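PDB 2OR0: hydroxylase from Rhodococcus sp., which probably acts as a flavin-dependent monooxygenase with an acyl-CoA dehydrogenase-like fold, using reduced flavin to insert one oxygen atom into its substrate. Local coordinates for residues Glu118-Trp121 with Asp126-Met129; Ser182-Leu187 with Ala228-Gly233. All blocks are in the same frame, centred on the assembly; numbering follows the deposited sequence.

How the contacts relate
Both contacts join a helix to the beta-sheet region, at strand 129-130 in one and strand 182-188 in the other. Contact 1 is local along the chain: it joins the end of helix 114-121 to the segment entering strand 129-130 and is largely buried, with apolar packing round one water-bridged indole. Contact 2 comes later and reaches across 40 residues, from strand 182-188 to helix 227-232; it is smaller, only partly buried, and rests on a histidine against a valine. Their centres lie about 18 Å apart, yet CD1 of Ile120 in contact 1 packs 3.6 Å from CG2 of Ile186 on strand segment 182-187. Strand 163-170 lies against side chains of both.

Contact 1 (Glu118-Trp121 with Asp126-Met129); sequences EEIW and DTWM
Ile120 and Trp121 pack against Thr127 and Met129 in a buried, mainly apolar contact between the end of helix 114-121 and the chain that turns back from it into strand 129-130, which pairs in parallel with strand 163-170 in the mixed beta sheet. Ile120 meets the returning chain with two branches. Its CG2, anti to the backbone N, lies 4.0 Å from CG2 of Thr127, while CD1, at the end of the other branch, reaches SE of Met129 (a selenomethionine) at 4.0 Å, the two side chains crossing at about a right angle. CG2 of Ile120 also sits over one face of the Trp121 ring, toward its rim. Met129 is bent at its last torsion (chi3 -92°), which carries CE to 3.7 Å from CZ2 of Trp121, so its end touches both helix residues. The carbonyl O of Ile120 sits against Thr127, 3.2 Å from CB and equally close to OG1; the hydrogen bond of that hydroxyl is to the carbonyl of Asp124, within the turn. A water joins the polar atoms. It lies in the plane of the indole and accepts from NE1 of Trp121 at 3.1 Å, while donating to the carbonyl O of Thr127 at 2.7 Å. Leu109 of helix 105-109 packs on Ile120, Trp121 and Met129, and Trp163 of strand 163-170 touches Ile120, Thr127 and Met129, which places the contact between a helix and the sheet. The two segments thus meet mainly through van der Waals packing, and the water, taking the indole N-H and giving a hydrogen to the backbone carbonyl, supplies a polar link from one to the other.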
# COMPACT_ATOMS: atom_id res chain seq x y z
N GLU A 118 -4.13 22.57 -2.58
CA GLU A 118 -3.62 23.59 -3.49
C GLU A 118 -2.11 23.75 -3.32
O GLU A 118 -1.37 23.83 -4.30
CB GLU A 118 -4.39 24.91 -3.25
CG GLU A 118 -4.05 26.09 -4.18
CD GLU A 118 -4.09 25.75 -5.69
OE1 GLU A 118 -4.97 24.97 -6.12
OE2 GLU A 118 -3.24 26.29 -6.44
N GLU A 119 -1.64 23.75 -2.07
CA GLU A 119 -0.19 23.81 -1.82
C GLU A 119 0.57 22.64 -2.46
O GLU A 119 1.64 22.82 -3.07
CB GLU A 119 0.09 23.85 -0.32
CG GLU A 119 -0.21 25.20 0.32
CD GLU A 119 -0.10 25.17 1.83
OE1 GLU A 119 -0.14 24.08 2.43
OE2 GLU A 119 0.01 26.26 2.42
N ILE A 120 0.01 21.43 -2.35
CA ILE A 120 0.66 20.22 -2.84
C ILE A 120 0.54 20.04 -4.35
O ILE A 120 1.54 19.76 -5.04
CB ILE A 120 0.15 18.96 -2.05
CG1 ILE A 120 0.55 19.12 -0.56
CG2 ILE A 120 0.65 17.64 -2.69
CD1 ILE A 120 0.05 18.06 0.37
N TRP A 121 -0.67 20.22 -4.87
CA TRP A 121 -0.93 19.95 -6.30
C TRP A 121 -1.10 21.19 -7.18
O TRP A 121 -1.08 21.08 -8.41
CB TRP A 121 -2.18 19.08 -6.44
CG TRP A 121 -2.05 17.68 -5.91
CD1 TRP A 121 -0.97 16.83 -6.04
CD2 TRP A 121 -3.04 16.96 -5.18
NE1 TRP A 121 -1.24 15.63 -5.43
CE2 TRP A 121 -2.51 15.68 -4.90
CE3 TRP A 121 -4.33 17.26 -4.73
CZ2 TRP A 121 -3.22 14.72 -4.20
CZ3 TRP A 121 -5.04 16.31 -4.03
CH2 TRP A 121 -4.48 15.04 -3.77
N ASP A 126 1.67 16.27 -10.22
CA ASP A 126 2.49 15.07 -10.06
C ASP A 126 3.42 15.12 -8.84
O ASP A 126 4.40 14.37 -8.77
CB ASP A 126 3.30 14.80 -11.33
CG ASP A 126 2.47 14.17 -12.43
OD1 ASP A 126 1.55 13.37 -12.11
OD2 ASP A 126 2.73 14.47 -13.61
N THR A 127 3.09 15.98 -7.88
CA THR A 127 3.80 16.06 -6.61
C THR A 127 3.33 14.91 -5.73
O THR A 127 2.11 14.73 -5.54
CB THR A 127 3.51 17.42 -5.91
OG1 THR A 127 3.97 18.48 -6.75
CG2 THR A 127 4.23 17.51 -4.57
N TRP A 128 4.29 14.14 -5.21
CA TRP A 128 3.99 12.97 -4.36
C TRP A 128 4.16 13.24 -2.87
O TRP A 128 5.03 14.04 -2.46
CB TRP A 128 4.90 11.78 -4.71
CG TRP A 128 4.74 11.24 -6.08
CD1 TRP A 128 3.79 11.58 -7.02
CD2 TRP A 128 5.54 10.20 -6.68
NE1 TRP A 128 3.98 10.85 -8.17
CE2 TRP A 128 5.04 9.98 -7.99
CE3 TRP A 128 6.63 9.43 -6.23
CZ2 TRP A 128 5.59 9.02 -8.87
CZ3 TRP A 128 7.19 8.48 -7.11
CH2 TRP A 128 6.66 8.29 -8.41
N MSE A 129 3.33 12.56 -2.08
CA MSE A 129 3.47 12.53 -0.64
C MSE A 129 3.99 11.16 -0.18
O MSE A 129 3.56 10.11 -0.69
CB MSE A 129 2.14 12.80 0.05
CG MSE A 129 1.55 14.18 -0.22
SE MSE A 129 -0.33 14.12 0.22
CE MSE A 129 -0.84 13.63 -1.62
O HOH W 1 0.24 12.87 -5.16

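Contact 2 (Ser182-Leu187 with Ala228-Gly233); sequences SLHVIL and AKVMDG
His184 of strand 182-188 meets Val230 of helix 227-232 through ND1 and CE1 of its imidazole, approached obliquely by the two valine methyls. CB points toward the helix and leads to CG, where chi2 (169°) sets ND1 nearly anti to CA, on the far side of the ring from the strand backbone. There ND1 lies 4.0 Å from CG2 of Val230, and CE1 comes to 3.9 Å from CG1, which stands anti to the valine's own N (chi1 170°). ND1 has its polar partner in Glu108, whose OE2 it hydrogen-bonds, a contact that would fix the rotation of the imidazole. The ring also meets that of Tyr133, with the planes at about 40°. The strand belongs to the mixed beta sheet of the acyl-CoA dehydrogenase-like fold, paired antiparallel with both strand 163-170 and strand 224-226; strand 224-226 leads directly into helix 227-232, which lies beside the start of the neighbouring strand 182-188. Tyr250 of helix 250-277 packs on Val230 as well. Nearer the start of the strand, OG of Ser182 lies 4.1 Å from N of Ala228, too far for a hydrogen bond; the backbone of Ser182 pairs with Ala227.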
# COMPACT_ATOMS: atom_id res chain seq x y z
N SER A 182 -4.96 12.22 18.41
CA SER A 182 -4.00 11.80 17.37
C SER A 182 -4.25 12.56 16.06
O SER A 182 -5.38 12.93 15.76
CB SER A 182 -4.12 10.29 17.12
OG SER A 182 -5.50 9.92 16.93
N LEU A 183 -3.20 12.76 15.27
CA LEU A 183 -3.32 13.50 14.02
C LEU A 183 -2.69 12.77 12.87
O LEU A 183 -1.80 11.93 13.08
CB LEU A 183 -2.60 14.86 14.11
CG LEU A 183 -2.95 15.89 15.20
CD1 LEU A 183 -1.90 17.00 15.20
CD2 LEU A 183 -4.34 16.50 15.00
N HIS A 184 -3.15 13.13 11.66
CA HIS A 184 -2.37 13.05 10.45
C HIS A 184 -1.91 14.47 10.07
O HIS A 184 -2.73 15.41 10.03
CB HIS A 184 -3.18 12.45 9.29
CG HIS A 184 -3.60 11.02 9.51
ND1 HIS A 184 -4.51 10.37 8.69
CD2 HIS A 184 -3.25 10.12 10.46
CE1 HIS A 184 -4.70 9.14 9.12
NE2 HIS A 184 -3.95 8.96 10.20
N VAL A 185 -0.62 14.65 9.80
CA VAL A 185 -0.06 15.99 9.56
C VAL A 185 0.69 16.02 8.24
O VAL A 185 1.30 15.01 7.84
CB VAL A 185 0.89 16.44 10.75
CG1 VAL A 185 0.12 16.50 12.06
CG2 VAL A 185 2.11 15.51 10.89
N ILE A 186 0.64 17.14 7.53
CA ILE A 186 1.34 17.27 6.25
C ILE A 186 2.52 18.24 6.39
O ILE A 186 2.35 19.35 6.93
CB ILE A 186 0.37 17.73 5.12
CG1 ILE A 186 -0.69 16.67 4.85
CG2 ILE A 186 1.12 18.03 3.83
CD1 ILE A 186 -2.09 17.12 5.25
N LEU A 187 3.70 17.82 5.93
CA LEU A 187 4.94 18.63 6.01
C LEU A 187 5.62 18.66 4.68
O LEU A 187 5.68 17.63 4.00
CB LEU A 187 5.94 18.05 7.03
CG LEU A 187 5.71 18.24 8.52
CD1 LEU A 187 4.59 17.36 9.01
CD2 LEU A 187 6.98 17.91 9.27
N ALA A 228 -8.68 10.06 14.42
CA ALA A 228 -9.90 9.32 14.78
C ALA A 228 -11.09 9.66 13.87
O ALA A 228 -11.89 8.79 13.52
CB ALA A 228 -10.26 9.52 16.24
N LYS A 229 -11.19 10.93 13.46
CA LYS A 229 -12.20 11.35 12.50
C LYS A 229 -11.95 10.79 11.10
O LYS A 229 -12.88 10.54 10.36
CB LYS A 229 -12.27 12.89 12.44
CG LYS A 229 -12.83 13.53 13.73
CD LYS A 229 -13.07 15.05 13.50
CE LYS A 229 -13.84 15.65 14.67
NZ LYS A 229 -13.99 17.12 14.48
N VAL A 230 -10.68 10.61 10.74
CA VAL A 230 -10.34 10.00 9.46
C VAL A 230 -10.84 8.54 9.47
O VAL A 230 -11.55 8.12 8.54
CB VAL A 230 -8.83 10.06 9.19
CG1 VAL A 230 -8.45 9.22 7.98
CG2 VAL A 230 -8.37 11.51 9.03
N MSE A 231 -10.49 7.81 10.53
CA MSE A 231 -10.86 6.40 10.71
C MSE A 231 -12.37 6.19 10.72
O MSE A 231 -12.88 5.28 10.04
CB MSE A 231 -10.28 5.84 12.02
CG MSE A 231 -10.35 4.28 12.15
SE MSE A 231 -9.40 3.36 10.66
CE MSE A 231 -7.61 4.14 10.97
N ASP A 232 -13.09 7.01 11.48
CA ASP A 232 -14.52 6.71 11.72
C ASP A 232 -15.51 7.38 10.79
O ASP A 232 -16.71 7.19 10.93
CB ASP A 232 -14.90 6.90 13.19
CG ASP A 232 -14.85 8.35 13.64
OD1 ASP A 232 -14.90 9.28 12.80
OD2 ASP A 232 -14.75 8.57 14.87
N GLY A 233 -15.01 8.13 9.82
CA GLY A 233 -15.87 8.73 8.80
C GLY A 233 -16.25 10.18 9.03
O GLY A 233 -16.75 10.84 8.12